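PDB 4OBM: uncharacterized protein from Eubacterium siraeum, which is of unknown function but belongs to the LytR-CpsA-Psr family, whose members probably attach glycopolymers to the cell envelope. Local coordinates for residues A[49-54]-A[217-222]; A[109-114]-A[190-195]; A[175-180]-A[226-231]. All blocks are in the same frame, centred on the assembly; numbering follows the deposited sequence.

Interaction 1. Residues A[49-54]-A[217-222]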
ATOM      1  N   LYS A  49      -5.382 -17.016  -1.022  1.00 42.98           N
ATOM      2  CA  LYS A  49      -5.432 -18.204  -0.148  1.00 44.70           C
ATOM      3  C   LYS A  49      -5.644 -17.798   1.328  1.00 47.89           C
ATOM      4  O   LYS A  49      -6.410 -18.453   2.035  1.00 48.46           O
ATOM      5  CB  LYS A  49      -4.141 -19.033  -0.288  1.00 48.28           C
ATOM      6  CG  LYS A  49      -4.251 -20.458   0.245  1.00 73.04           C
ATOM      7  CD  LYS A  49      -2.883 -21.127   0.404  1.00 86.47           C
ATOM      8  CE  LYS A  49      -2.349 -21.047   1.818  1.00 97.54           C
ATOM      9  NZ  LYS A  49      -1.020 -21.701   1.943  1.00106.50           N
ATOM     10  N   ASN A  50      -4.991 -16.696   1.761  1.00 41.62           N
ATOM     11  CA  ASN A  50      -5.044 -16.181   3.129  1.00 40.74           C
ATOM     12  C   ASN A  50      -6.116 -15.091   3.334  1.00 41.87           C
ATOM     13  O   ASN A  50      -6.296 -14.633   4.465  1.00 40.44           O
ATOM     14  CB  ASN A  50      -3.670 -15.628   3.521  1.00 41.84           C
ATOM     15  CG  ASN A  50      -2.672 -16.688   3.899  1.00 57.88           C
ATOM     16  OD1 ASN A  50      -2.196 -17.456   3.062  1.00 49.91           O
ATOM     17  ND2 ASN A  50      -2.314 -16.735   5.174  1.00 53.12           N
ATOM     18  N   ASN A  51      -6.840 -14.695   2.258  1.00 36.95           N
ATOM     19  CA  ASN A  51      -7.867 -13.640   2.289  1.00 35.27           C
ATOM     20  C   ASN A  51      -7.306 -12.395   2.994  1.00 35.73           C
ATOM     21  O   ASN A  51      -7.943 -11.822   3.884  1.00 34.59           O
ATOM     22  CB  ASN A  51      -9.181 -14.126   2.951  1.00 36.22           C
ATOM     23  CG  ASN A  51      -9.944 -15.159   2.165  1.00 51.48           C
ATOM     24  OD1 ASN A  51     -10.063 -16.317   2.572  1.00 43.13           O
ATOM     25  ND2 ASN A  51     -10.502 -14.763   1.033  1.00 40.04           N
ATOM     26  N   THR A  52      -6.073 -12.021   2.630  1.00 32.42           N
ATOM     27  CA  THR A  52      -5.399 -10.880   3.237  1.00 31.65           C
ATOM     28  C   THR A  52      -4.728 -10.005   2.175  1.00 33.68           C
ATOM     29  O   THR A  52      -4.438 -10.449   1.059  1.00 33.18           O
ATOM     30  CB  THR A  52      -4.400 -11.330   4.349  1.00 40.80           C
ATOM     31  OG1 THR A  52      -4.150 -10.226   5.224  1.00 36.43           O
ATOM     32  CG2 THR A  52      -3.075 -11.875   3.803  1.00 39.34           C
ATOM     33  N   PHE A  53      -4.507  -8.750   2.558  1.00 28.16           N
ATOM     34  CA  PHE A  53      -3.805  -7.729   1.802  1.00 26.40           C
ATOM     35  C   PHE A  53      -2.563  -7.375   2.622  1.00 29.94           C
ATOM     36  O   PHE A  53      -2.707  -7.000   3.780  1.00 30.47           O
ATOM     37  CB  PHE A  53      -4.726  -6.518   1.557  1.00 26.46           C
ATOM     38  CG  PHE A  53      -5.892  -6.810   0.644  1.00 27.16           C
ATOM     39  CD1 PHE A  53      -5.773  -6.652  -0.740  1.00 29.45           C
ATOM     40  CD2 PHE A  53      -7.119  -7.222   1.160  1.00 28.09           C
ATOM     41  CE1 PHE A  53      -6.865  -6.897  -1.586  1.00 30.13           C
ATOM     42  CE2 PHE A  53      -8.204  -7.486   0.307  1.00 30.69           C
ATOM     43  CZ  PHE A  53      -8.072  -7.312  -1.060  1.00 28.19           C
ATOM     44  N   VAL A  54      -1.354  -7.592   2.073  1.00 25.86           N
ATOM     45  CA  VAL A  54      -0.084  -7.336   2.777  1.00 25.04           C
ATOM     46  C   VAL A  54       0.488  -6.007   2.290  1.00 29.45           C
ATOM     47  O   VAL A  54       0.724  -5.831   1.089  1.00 29.59           O
ATOM     48  CB  VAL A  54       0.936  -8.496   2.611  1.00 28.97           C
ATOM     49  CG1 VAL A  54       2.214  -8.241   3.417  1.00 28.48           C
ATOM     50  CG2 VAL A  54       0.315  -9.834   3.003  1.00 29.60           C
ATOM     51  N   VAL A 217     -14.099  -9.044  -3.647  1.00 29.04           N
ATOM     52  CA  VAL A 217     -15.416  -9.044  -2.997  1.00 29.35           C
ATOM     53  C   VAL A 217     -15.556 -10.294  -2.118  1.00 34.87           C
ATOM     54  O   VAL A 217     -16.024 -10.164  -0.983  1.00 37.03           O
ATOM     55  CB  VAL A 217     -16.572  -8.901  -4.014  1.00 34.15           C
ATOM     56  CG1 VAL A 217     -17.946  -9.084  -3.355  1.00 34.68           C
ATOM     57  CG2 VAL A 217     -16.502  -7.555  -4.736  1.00 33.04           C
ATOM     58  N   TYR A 218     -15.081 -11.471  -2.596  1.00 29.36           N
ATOM     59  CA  TYR A 218     -15.106 -12.694  -1.811  1.00 29.20           C
ATOM     60  C   TYR A 218     -14.395 -12.490  -0.484  1.00 33.48           C
ATOM     61  O   TYR A 218     -14.981 -12.797   0.549  1.00 33.43           O
ATOM     62  CB  TYR A 218     -14.480 -13.892  -2.561  1.00 30.21           C
ATOM     63  CG  TYR A 218     -14.356 -15.137  -1.700  1.00 31.34           C
ATOM     64  CD1 TYR A 218     -13.284 -15.303  -0.828  1.00 32.89           C
ATOM     65  CD2 TYR A 218     -15.306 -16.147  -1.759  1.00 33.98           C
ATOM     66  CE1 TYR A 218     -13.197 -16.414   0.010  1.00 35.19           C
ATOM     67  CE2 TYR A 218     -15.219 -17.273  -0.938  1.00 35.93           C
ATOM     68  CZ  TYR A 218     -14.155 -17.407  -0.064  1.00 43.05           C
ATOM     69  OH  TYR A 218     -14.037 -18.520   0.728  1.00 49.76           O
ATOM     70  N   THR A 219     -13.121 -12.025  -0.519  1.00 30.96           N
ATOM     71  CA  THR A 219     -12.248 -11.811   0.648  1.00 30.20           C
ATOM     72  C   THR A 219     -12.847 -10.809   1.649  1.00 32.82           C
ATOM     73  O   THR A 219     -12.740 -11.029   2.861  1.00 33.43           O
ATOM     74  CB  THR A 219     -10.838 -11.387   0.169  1.00 33.79           C
ATOM     75  OG1 THR A 219     -10.154 -12.559  -0.271  1.00 33.13           O
ATOM     76  CG2 THR A 219     -10.002 -10.709   1.251  1.00 29.12           C
ATOM     77  N   LEU A 220     -13.439  -9.717   1.153  1.00 28.15           N
ATOM     78  CA  LEU A 220     -14.019  -8.667   1.996  1.00 27.80           C
ATOM     79  C   LEU A 220     -15.406  -9.056   2.552  1.00 33.18           C
ATOM     80  O   LEU A 220     -15.839  -8.477   3.549  1.00 32.15           O
ATOM     81  CB  LEU A 220     -14.123  -7.340   1.223  1.00 26.93           C
ATOM     82  CG  LEU A 220     -12.842  -6.747   0.656  1.00 30.19           C
ATOM     83  CD1 LEU A 220     -13.173  -5.605  -0.293  1.00 29.47           C
ATOM     84  CD2 LEU A 220     -11.896  -6.279   1.768  1.00 31.04           C
ATOM     85  N   SER A 221     -16.091 -10.024   1.911  1.00 32.37           N
ATOM     86  CA  SER A 221     -17.398 -10.530   2.349  1.00 33.78           C
ATOM     87  C   SER A 221     -17.248 -11.635   3.435  1.00 39.41           C
ATOM     88  O   SER A 221     -18.257 -12.179   3.905  1.00 38.66           O
ATOM     89  CB  SER A 221     -18.187 -11.059   1.155  1.00 38.92           C
ATOM     90  OG  SER A 221     -17.617 -12.262   0.662  1.00 53.66           O
ATOM     91  N   GLN A 222     -15.998 -11.950   3.836  1.00 37.49           N
ATOM     92  CA  GLN A 222     -15.731 -12.938   4.885  1.00 39.76           C
ATOM     93  C   GLN A 222     -15.953 -12.293   6.262  1.00 47.00           C
ATOM     94  O   GLN A 222     -15.867 -11.065   6.400  1.00 47.20           O
ATOM     95  CB  GLN A 222     -14.304 -13.527   4.768  1.00 41.14           C
ATOM     96  CG  GLN A 222     -13.994 -14.222   3.425  1.00 48.74           C
ATOM     97  CD  GLN A 222     -14.928 -15.376   3.118  1.00 61.63           C
ATOM     98  OE1 GLN A 222     -14.930 -16.410   3.798  1.00 56.37           O
ATOM     99  NE2 GLN A 222     -15.751 -15.221   2.085  1.00 49.65           N
TER
HETATM  100  O   HOH W   1     -10.902 -18.898   1.531  1.00 47.01           O
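Asn51 and Thr219 make the one direct polar link here: ND2 of Asn51 gives a hydrogen to OG1 of Thr219 at 2.6 Å, with an N-H...O angle of 160° and the acceptor nearly in the amide plane. The two side chains run past each other in opposite directions. The same ND2 also lies at the edge of the Tyr218 ring, 3.3 Å from CE1 of Tyr218 and close to the ring plane. On the far end of the amide, a water donates to OD1 of Asn51 and also bonds Tyr218 OH, so both ends of the amide are engaged and its rotation is fixed. On the strand side, CG2 of Thr219 lies 3.8 Å from CE2 of Phe53, and CD2 of Leu220 meets the same ring carbon at 4.1 Å.

Behind this layer, NE2 of Gln222 lies over the centre of one Tyr218 face while donating to the Tyr218 carbonyl O, which also accepts from Ser221 OG where the helix ends. Asn51 itself is presented by a G1 beta bulge, in which Asn51 and Thr52 both face Ile47 across the turn joining strands 40-47 and 52-58. Tyr46 braces both parts, its OH bonded to Thr219 OG1 and its ring stacked with Phe53. The end of helix 213-220 thus rests beside the start of strand 52-58, which lies between strands 40-47 and 228-230 in the sheet.

Interaction 2. Residues A[109-114]-A[190-195]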
ATOM      1  N   PHE A 109     -10.050   8.950   0.077  1.00 24.28           N
ATOM      2  CA  PHE A 109     -10.464   8.836   1.482  1.00 23.57           C
ATOM      3  C   PHE A 109     -11.858   9.434   1.728  1.00 28.69           C
ATOM      4  O   PHE A 109     -12.622   8.894   2.517  1.00 28.38           O
ATOM      5  CB  PHE A 109      -9.461   9.565   2.411  1.00 24.33           C
ATOM      6  CG  PHE A 109      -8.034   9.075   2.541  1.00 24.12           C
ATOM      7  CD1 PHE A 109      -7.749   7.715   2.604  1.00 25.99           C
ATOM      8  CD2 PHE A 109      -6.990   9.976   2.725  1.00 24.35           C
ATOM      9  CE1 PHE A 109      -6.436   7.269   2.760  1.00 26.74           C
ATOM     10  CE2 PHE A 109      -5.681   9.529   2.911  1.00 26.26           C
ATOM     11  CZ  PHE A 109      -5.412   8.180   2.925  1.00 24.77           C
ATOM     12  N   ASP A 110     -12.147  10.592   1.104  1.00 26.27           N
ATOM     13  CA  ASP A 110     -13.406  11.338   1.242  1.00 26.59           C
ATOM     14  C   ASP A 110     -14.586  10.552   0.646  1.00 30.50           C
ATOM     15  O   ASP A 110     -15.705  10.606   1.141  1.00 31.09           O
ATOM     16  CB  ASP A 110     -13.270  12.701   0.533  1.00 28.30           C
ATOM     17  CG  ASP A 110     -14.449  13.617   0.773  1.00 38.13           C
ATOM     18  OD1 ASP A 110     -14.519  14.214   1.865  1.00 39.91           O
ATOM     19  OD2 ASP A 110     -15.315  13.707  -0.114  1.00 41.58           O
HETATM   20  N   MSE A 111     -14.302   9.832  -0.421  1.00 25.67           N
HETATM   21  CA  MSE A 111     -15.225   9.012  -1.166  1.00 24.93           C
HETATM   22  C   MSE A 111     -15.510   7.698  -0.430  1.00 29.71           C
HETATM   23  O   MSE A 111     -16.676   7.311  -0.316  1.00 33.02           O
HETATM   24  CB  MSE A 111     -14.580   8.741  -2.533  1.00 25.61           C
HETATM   25  CG  MSE A 111     -15.483   8.106  -3.541  1.00 31.04           C
HETATM   26 SE   MSE A 111     -14.398   7.534  -5.020  0.75 35.39          SE
HETATM   27  CE  MSE A 111     -15.738   7.539  -6.318  1.00 34.04           C
ATOM     28  N   VAL A 112     -14.464   7.025   0.069  1.00 22.56           N
ATOM     29  CA  VAL A 112     -14.583   5.697   0.697  1.00 21.71           C
ATOM     30  C   VAL A 112     -15.201   5.780   2.124  1.00 26.86           C
ATOM     31  O   VAL A 112     -16.127   5.018   2.435  1.00 26.93           O
ATOM     32  CB  VAL A 112     -13.241   4.918   0.673  1.00 23.83           C
ATOM     33  CG1 VAL A 112     -13.375   3.544   1.334  1.00 23.09           C
ATOM     34  CG2 VAL A 112     -12.732   4.764  -0.754  1.00 23.13           C
ATOM     35  N   GLY A 113     -14.695   6.684   2.957  1.00 22.33           N
ATOM     36  CA  GLY A 113     -15.192   6.876   4.318  1.00 21.03           C
ATOM     37  C   GLY A 113     -14.088   7.246   5.278  1.00 24.42           C
ATOM     38  O   GLY A 113     -12.908   7.181   4.921  1.00 21.98           O
ATOM     39  N   ASN A 114     -14.480   7.648   6.495  1.00 22.50           N
ATOM     40  CA  ASN A 114     -13.600   8.044   7.592  1.00 21.93           C
ATOM     41  C   ASN A 114     -12.910   6.847   8.257  1.00 29.68           C
ATOM     42  O   ASN A 114     -13.421   5.736   8.205  1.00 30.13           O
ATOM     43  CB  ASN A 114     -14.408   8.766   8.652  1.00 20.46           C
ATOM     44  CG  ASN A 114     -15.123  10.014   8.206  1.00 38.15           C
ATOM     45  OD1 ASN A 114     -14.654  10.771   7.347  1.00 30.75           O
ATOM     46  ND2 ASN A 114     -16.257  10.282   8.832  1.00 29.22           N
ATOM     47  N   ASP A 190     -16.939  -0.585  -7.590  1.00 29.72           N
ATOM     48  CA  ASP A 190     -16.999  -0.085  -8.974  1.00 29.74           C
ATOM     49  C   ASP A 190     -16.853   1.430  -9.002  1.00 33.03           C
ATOM     50  O   ASP A 190     -16.320   1.959  -9.975  1.00 31.95           O
ATOM     51  CB  ASP A 190     -18.305  -0.482  -9.688  1.00 32.01           C
ATOM     52  CG  ASP A 190     -18.408  -1.917 -10.155  1.00 35.41           C
ATOM     53  OD1 ASP A 190     -17.350  -2.563 -10.353  1.00 35.23           O
ATOM     54  OD2 ASP A 190     -19.541  -2.405 -10.298  1.00 37.90           O
ATOM     55  N   GLU A 191     -17.347   2.129  -7.941  1.00 29.57           N
ATOM     56  CA  GLU A 191     -17.201   3.585  -7.822  1.00 29.13           C
ATOM     57  C   GLU A 191     -15.745   3.925  -7.487  1.00 30.29           C
ATOM     58  O   GLU A 191     -15.232   4.933  -7.949  1.00 29.28           O
ATOM     59  CB  GLU A 191     -18.120   4.183  -6.736  1.00 30.98           C
ATOM     60  CG  GLU A 191     -19.612   3.908  -6.878  1.00 49.68           C
ATOM     61  CD  GLU A 191     -20.429   3.948  -5.592  1.00 68.44           C
ATOM     62  OE1 GLU A 191     -19.869   4.294  -4.523  1.00 52.07           O
ATOM     63  OE2 GLU A 191     -21.633   3.607  -5.652  1.00 57.57           O
ATOM     64  N   TYR A 192     -15.088   3.097  -6.668  1.00 26.37           N
ATOM     65  CA  TYR A 192     -13.709   3.378  -6.264  1.00 26.11           C
ATOM     66  C   TYR A 192     -12.770   3.220  -7.463  1.00 29.26           C
ATOM     67  O   TYR A 192     -12.035   4.149  -7.777  1.00 27.53           O
ATOM     68  CB  TYR A 192     -13.267   2.509  -5.063  1.00 26.49           C
ATOM     69  CG  TYR A 192     -14.160   2.584  -3.833  1.00 26.37           C
ATOM     70  CD1 TYR A 192     -14.957   3.700  -3.586  1.00 28.10           C
ATOM     71  CD2 TYR A 192     -14.179   1.557  -2.902  1.00 27.22           C
ATOM     72  CE1 TYR A 192     -15.815   3.749  -2.491  1.00 26.32           C
ATOM     73  CE2 TYR A 192     -15.007   1.612  -1.782  1.00 28.77           C
ATOM     74  CZ  TYR A 192     -15.803   2.724  -1.566  1.00 34.30           C
ATOM     75  OH  TYR A 192     -16.589   2.796  -0.434  1.00 36.14           O
ATOM     76  N   ILE A 193     -12.878   2.096  -8.181  1.00 26.86           N
ATOM     77  CA  ILE A 193     -12.070   1.820  -9.357  1.00 26.64           C
ATOM     78  C   ILE A 193     -12.365   2.793 -10.507  1.00 29.01           C
ATOM     79  O   ILE A 193     -11.438   3.122 -11.256  1.00 27.85           O
ATOM     80  CB  ILE A 193     -12.164   0.341  -9.814  1.00 30.21           C
ATOM     81  CG1 ILE A 193     -10.890  -0.063 -10.587  1.00 30.74           C
ATOM     82  CG2 ILE A 193     -13.434   0.035 -10.597  1.00 30.60           C
ATOM     83  CD1 ILE A 193      -9.598  -0.072  -9.720  1.00 37.71           C
ATOM     84  N   ASN A 194     -13.629   3.250 -10.652  1.00 25.93           N
ATOM     85  CA  ASN A 194     -13.955   4.229 -11.684  1.00 25.85           C
ATOM     86  C   ASN A 194     -13.139   5.513 -11.420  1.00 27.46           C
ATOM     87  O   ASN A 194     -12.602   6.090 -12.370  1.00 26.05           O
ATOM     88  CB  ASN A 194     -15.459   4.503 -11.750  1.00 28.56           C
ATOM     89  CG  ASN A 194     -15.870   5.526 -12.785  1.00 49.78           C
ATOM     90  OD1 ASN A 194     -16.200   6.665 -12.449  1.00 48.40           O
ATOM     91  ND2 ASN A 194     -15.859   5.148 -14.066  1.00 38.24           N
ATOM     92  N   PHE A 195     -12.983   5.908 -10.130  1.00 23.07           N
ATOM     93  CA  PHE A 195     -12.180   7.072  -9.722  1.00 22.86           C
ATOM     94  C   PHE A 195     -10.658   6.826  -9.970  1.00 26.13           C
ATOM     95  O   PHE A 195      -9.972   7.719 -10.466  1.00 23.64           O
ATOM     96  CB  PHE A 195     -12.421   7.441  -8.230  1.00 24.21           C
ATOM     97  CG  PHE A 195     -11.489   8.536  -7.758  1.00 25.05           C
ATOM     98  CD1 PHE A 195     -11.697   9.858  -8.134  1.00 28.23           C
ATOM     99  CD2 PHE A 195     -10.380   8.239  -6.975  1.00 26.26           C
ATOM    100  CE1 PHE A 195     -10.802  10.862  -7.744  1.00 27.94           C
ATOM    101  CE2 PHE A 195      -9.482   9.244  -6.595  1.00 27.81           C
ATOM    102  CZ  PHE A 195      -9.724  10.551  -6.949  1.00 25.77           C
TER
HETATM  103  O   HOH W   2     -18.235   4.825  -0.299  1.00 33.17           O
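This is an apolar helix-to-helix contact, part of it open to solvent, between the C-terminal end of helix 102-112 and the middle of helix 186-199. Its centre is Val112 on Tyr192. CG2 of Val112 stands over the middle of the ring, 3.6 Å from the Tyr192 centroid and 10° off the normal, a CH-pi contact in which valine and tyrosine cross at about a right angle. CG1 of Val112, anti to the backbone N (chi1 180°), lies toward the phenol end, 3.7 Å from Tyr192 OH.

Met111, present as selenomethionine, stretches across to the second helix with an extended chain, CG anti to its backbone N (chi1 -170°). Its selenium is a Met-aromatic partner twice: at the edge of the Tyr192 ring, and obliquely to the Phe195 ring, whose centroid is 4.9 Å from SE of Met111. SE also packs 3.8 Å from CB of Phe195, while the terminal methyl CE closes to 3.1 Å on the carbonyl O of Glu191, a tight fit. Helix 102-112 stops just beyond, where Gly113 leaves helical geometry with a positive phi.

Tyr192 OH is tied back by a water in its ring plane, 2.6 Å from OH, that donates to the carbonyl O of Met111. Phe181 of helix 164-181 touches both Val112 and the Tyr192 ring, and Thr104 and Glu107 pack on Phe195.

Interaction 3. Residues A[175-180]-A[226-231]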
ATOM      1  N   SER A 175      -5.941   0.108   8.825  1.00 27.29           N
ATOM      2  CA  SER A 175      -7.159   0.503   9.527  1.00 27.06           C
ATOM      3  C   SER A 175      -8.207   1.021   8.538  1.00 29.71           C
ATOM      4  O   SER A 175      -9.368   0.650   8.649  1.00 29.97           O
ATOM      5  CB  SER A 175      -6.838   1.557  10.580  1.00 29.42           C
ATOM      6  OG  SER A 175      -6.029   1.033  11.616  1.00 33.23           O
ATOM      7  N   PHE A 176      -7.790   1.833   7.559  1.00 26.03           N
ATOM      8  CA  PHE A 176      -8.640   2.386   6.486  1.00 26.15           C
ATOM      9  C   PHE A 176      -9.277   1.272   5.625  1.00 30.42           C
ATOM     10  O   PHE A 176     -10.459   1.361   5.296  1.00 29.49           O
ATOM     11  CB  PHE A 176      -7.817   3.356   5.595  1.00 27.20           C
ATOM     12  CG  PHE A 176      -8.530   3.843   4.353  1.00 27.82           C
ATOM     13  CD1 PHE A 176      -9.608   4.721   4.445  1.00 29.99           C
ATOM     14  CD2 PHE A 176      -8.127   3.418   3.090  1.00 27.40           C
ATOM     15  CE1 PHE A 176     -10.283   5.149   3.294  1.00 30.35           C
ATOM     16  CE2 PHE A 176      -8.811   3.839   1.946  1.00 30.07           C
ATOM     17  CZ  PHE A 176      -9.876   4.710   2.055  1.00 28.21           C
ATOM     18  N   ILE A 177      -8.493   0.224   5.285  1.00 28.24           N
ATOM     19  CA  ILE A 177      -8.949  -0.911   4.478  1.00 27.69           C
ATOM     20  C   ILE A 177      -9.926  -1.784   5.289  1.00 32.86           C
ATOM     21  O   ILE A 177     -10.956  -2.188   4.761  1.00 32.06           O
ATOM     22  CB  ILE A 177      -7.765  -1.742   3.897  1.00 30.09           C
ATOM     23  CG1 ILE A 177      -6.982  -0.918   2.833  1.00 29.61           C
ATOM     24  CG2 ILE A 177      -8.258  -3.085   3.298  1.00 29.37           C
ATOM     25  CD1 ILE A 177      -5.541  -1.412   2.525  1.00 34.31           C
ATOM     26  N   ASP A 178      -9.593  -2.083   6.552  1.00 30.56           N
ATOM     27  CA  ASP A 178     -10.424  -2.906   7.438  1.00 30.16           C
ATOM     28  C   ASP A 178     -11.750  -2.252   7.806  1.00 33.05           C
ATOM     29  O   ASP A 178     -12.773  -2.938   7.828  1.00 34.79           O
ATOM     30  CB  ASP A 178      -9.666  -3.229   8.728  1.00 31.61           C
ATOM     31  CG  ASP A 178      -8.522  -4.199   8.551  1.00 34.64           C
ATOM     32  OD1 ASP A 178      -8.433  -4.824   7.463  1.00 34.07           O
ATOM     33  OD2 ASP A 178      -7.756  -4.384   9.517  1.00 34.96           O
ATOM     34  N   GLN A 179     -11.742  -0.955   8.118  1.00 27.17           N
ATOM     35  CA  GLN A 179     -12.963  -0.278   8.560  1.00 27.90           C
ATOM     36  C   GLN A 179     -13.922   0.099   7.437  1.00 34.41           C
ATOM     37  O   GLN A 179     -15.115   0.284   7.714  1.00 35.65           O
ATOM     38  CB  GLN A 179     -12.618   0.984   9.350  1.00 28.67           C
ATOM     39  CG  GLN A 179     -11.999   0.682  10.707  1.00 30.67           C
ATOM     40  CD  GLN A 179     -11.294   1.881  11.262  1.00 41.32           C
ATOM     41  OE1 GLN A 179     -11.708   3.023  11.043  1.00 34.99           O
ATOM     42  NE2 GLN A 179     -10.239   1.644  12.025  1.00 23.42           N
ATOM     43  N   ASN A 180     -13.426   0.245   6.196  1.00 30.70           N
ATOM     44  CA  ASN A 180     -14.266   0.704   5.090  1.00 30.34           C
ATOM     45  C   ASN A 180     -14.375  -0.245   3.908  1.00 34.88           C
ATOM     46  O   ASN A 180     -15.156   0.060   3.008  1.00 35.77           O
ATOM     47  CB  ASN A 180     -13.747   2.030   4.570  1.00 27.90           C
ATOM     48  CG  ASN A 180     -13.813   3.143   5.557  1.00 40.26           C
ATOM     49  OD1 ASN A 180     -14.895   3.637   5.894  1.00 35.69           O
ATOM     50  ND2 ASN A 180     -12.650   3.561   6.028  1.00 29.85           N
ATOM     51  N   SER A 226     -10.292  -8.140  10.318  1.00 33.37           N
ATOM     52  CA  SER A 226      -9.177  -7.617   9.540  1.00 31.83           C
ATOM     53  C   SER A 226      -8.859  -8.461   8.301  1.00 35.06           C
ATOM     54  O   SER A 226      -8.832  -9.696   8.353  1.00 34.07           O
ATOM     55  CB  SER A 226      -7.933  -7.503  10.408  1.00 33.24           C
ATOM     56  OG  SER A 226      -6.889  -6.837   9.721  1.00 36.20           O
ATOM     57  N   VAL A 227      -8.583  -7.759   7.192  1.00 30.93           N
ATOM     58  CA  VAL A 227      -8.161  -8.348   5.921  1.00 30.51           C
ATOM     59  C   VAL A 227      -6.756  -7.798   5.586  1.00 34.72           C
ATOM     60  O   VAL A 227      -6.302  -7.875   4.444  1.00 34.97           O
ATOM     61  CB  VAL A 227      -9.181  -8.121   4.766  1.00 32.34           C
ATOM     62  CG1 VAL A 227     -10.489  -8.866   5.035  1.00 32.00           C
ATOM     63  CG2 VAL A 227      -9.416  -6.628   4.504  1.00 30.52           C
ATOM     64  N   THR A 228      -6.070  -7.239   6.584  1.00 31.68           N
ATOM     65  CA  THR A 228      -4.750  -6.671   6.320  1.00 31.07           C
ATOM     66  C   THR A 228      -3.667  -7.222   7.244  1.00 37.20           C
ATOM     67  O   THR A 228      -3.930  -7.824   8.287  1.00 37.21           O
ATOM     68  CB  THR A 228      -4.770  -5.121   6.351  1.00 30.58           C
ATOM     69  OG1 THR A 228      -5.373  -4.634   7.549  1.00 28.51           O
ATOM     70  CG2 THR A 228      -5.467  -4.534   5.153  1.00 27.31           C
ATOM     71  N   ASP A 229      -2.433  -7.027   6.782  1.00 33.96           N
ATOM     72  CA  ASP A 229      -1.166  -7.349   7.393  1.00 33.44           C
ATOM     73  C   ASP A 229      -0.126  -6.424   6.798  1.00 34.54           C
ATOM     74  O   ASP A 229      -0.366  -5.807   5.762  1.00 31.75           O
ATOM     75  CB  ASP A 229      -0.797  -8.821   7.159  1.00 36.48           C
ATOM     76  CG  ASP A 229      -1.390  -9.754   8.183  1.00 54.62           C
ATOM     77  OD1 ASP A 229      -0.829  -9.840   9.299  1.00 58.46           O
ATOM     78  OD2 ASP A 229      -2.415 -10.406   7.871  1.00 59.42           O
ATOM     79  N   PHE A 230       1.016  -6.300   7.460  1.00 32.70           N
ATOM     80  CA  PHE A 230       2.104  -5.492   6.954  1.00 32.57           C
ATOM     81  C   PHE A 230       3.427  -6.020   7.445  1.00 36.99           C
ATOM     82  O   PHE A 230       3.512  -6.606   8.523  1.00 37.67           O
ATOM     83  CB  PHE A 230       1.938  -3.987   7.292  1.00 33.84           C
ATOM     84  CG  PHE A 230       2.090  -3.576   8.736  1.00 35.58           C
ATOM     85  CD1 PHE A 230       3.349  -3.379   9.291  1.00 39.37           C
ATOM     86  CD2 PHE A 230       0.976  -3.290   9.513  1.00 38.03           C
ATOM     87  CE1 PHE A 230       3.492  -2.971  10.624  1.00 41.19           C
ATOM     88  CE2 PHE A 230       1.114  -2.885  10.846  1.00 41.62           C
ATOM     89  CZ  PHE A 230       2.371  -2.723  11.395  1.00 40.26           C
ATOM     90  N   TYR A 231       4.454  -5.805   6.629  1.00 33.25           N
ATOM     91  CA  TYR A 231       5.855  -6.073   6.908  1.00 32.82           C
ATOM     92  C   TYR A 231       6.629  -4.759   6.688  1.00 35.85           C
ATOM     93  O   TYR A 231       6.366  -4.047   5.711  1.00 32.90           O
ATOM     94  CB  TYR A 231       6.419  -7.218   6.042  1.00 34.25           C
ATOM     95  CG  TYR A 231       7.890  -7.423   6.316  1.00 36.34           C
ATOM     96  CD1 TYR A 231       8.318  -8.004   7.505  1.00 39.38           C
ATOM     97  CD2 TYR A 231       8.856  -6.889   5.469  1.00 36.64           C
ATOM     98  CE1 TYR A 231       9.669  -8.079   7.828  1.00 41.50           C
ATOM     99  CE2 TYR A 231      10.211  -6.958   5.783  1.00 38.12           C
ATOM    100  CZ  TYR A 231      10.612  -7.562   6.961  1.00 45.74           C
ATOM    101  OH  TYR A 231      11.939  -7.664   7.279  1.00 47.12           O
TER
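Asp178 and Thr228 point tip to tip, and the carboxylate of Asp178 is gripped from several directions by the chain at 226-228. Its CG is anti to the carbonyl carbon (chi1 -71°), which sends both oxygens toward that chain. OD1 of Asp178 takes the backbone N-H of Val227 at 3.0 Å, nearly straight at 167°, while Ser226 OG donates to OD2 of Asp178 at 2.6 Å; both donors arrive from above the carboxylate plane. OG1 of Thr228 lies 3.1 Å from OD1 and 3.1 Å from OD2 of Asp178, close enough for a weak bond to the carboxylate.

Ser226 works in two directions, since its OG also accepts from the backbone N of Thr228 at 3.3 Å, forming an ST turn that shapes the entry to strand 228-230, an outermost strand of the mixed sheet. These donors probably stabilise Asp178 as an anion, though nothing positively charged meets it across this contact.

Ile177, the residue before Asp178 on helix 164-181, is angled obliquely across the same chain: CG2 of Ile177 lies 3.7 Å from CG2 of Thr228 and 3.9 Å from CG2 of Val227.

Overall arrangement
Interaction 3 is the most buried and lies nearest the chain's centre; interactions 1 and 2 sit farther out and are partly buried. Interactions 1 and 3 share the sheet, since strands 52-58 and 228-230 are neighbours in it: Phe53 is joined by backbone hydrogen bonds to Val227 and Asp229, and Leu220 packs on Val227. Interactions 2 and 3 meet through helix 164-181, where Phe176 and Asn180 touch Val112. Interactions 1 and 2 do not touch. Chemistry follows place: a carboxylate held by neutral donors in the buried interaction 3, one amide-hydroxyl bond beside a water bridge in interaction 1, and apolar and selenium-aromatic packing between helices in interaction 2.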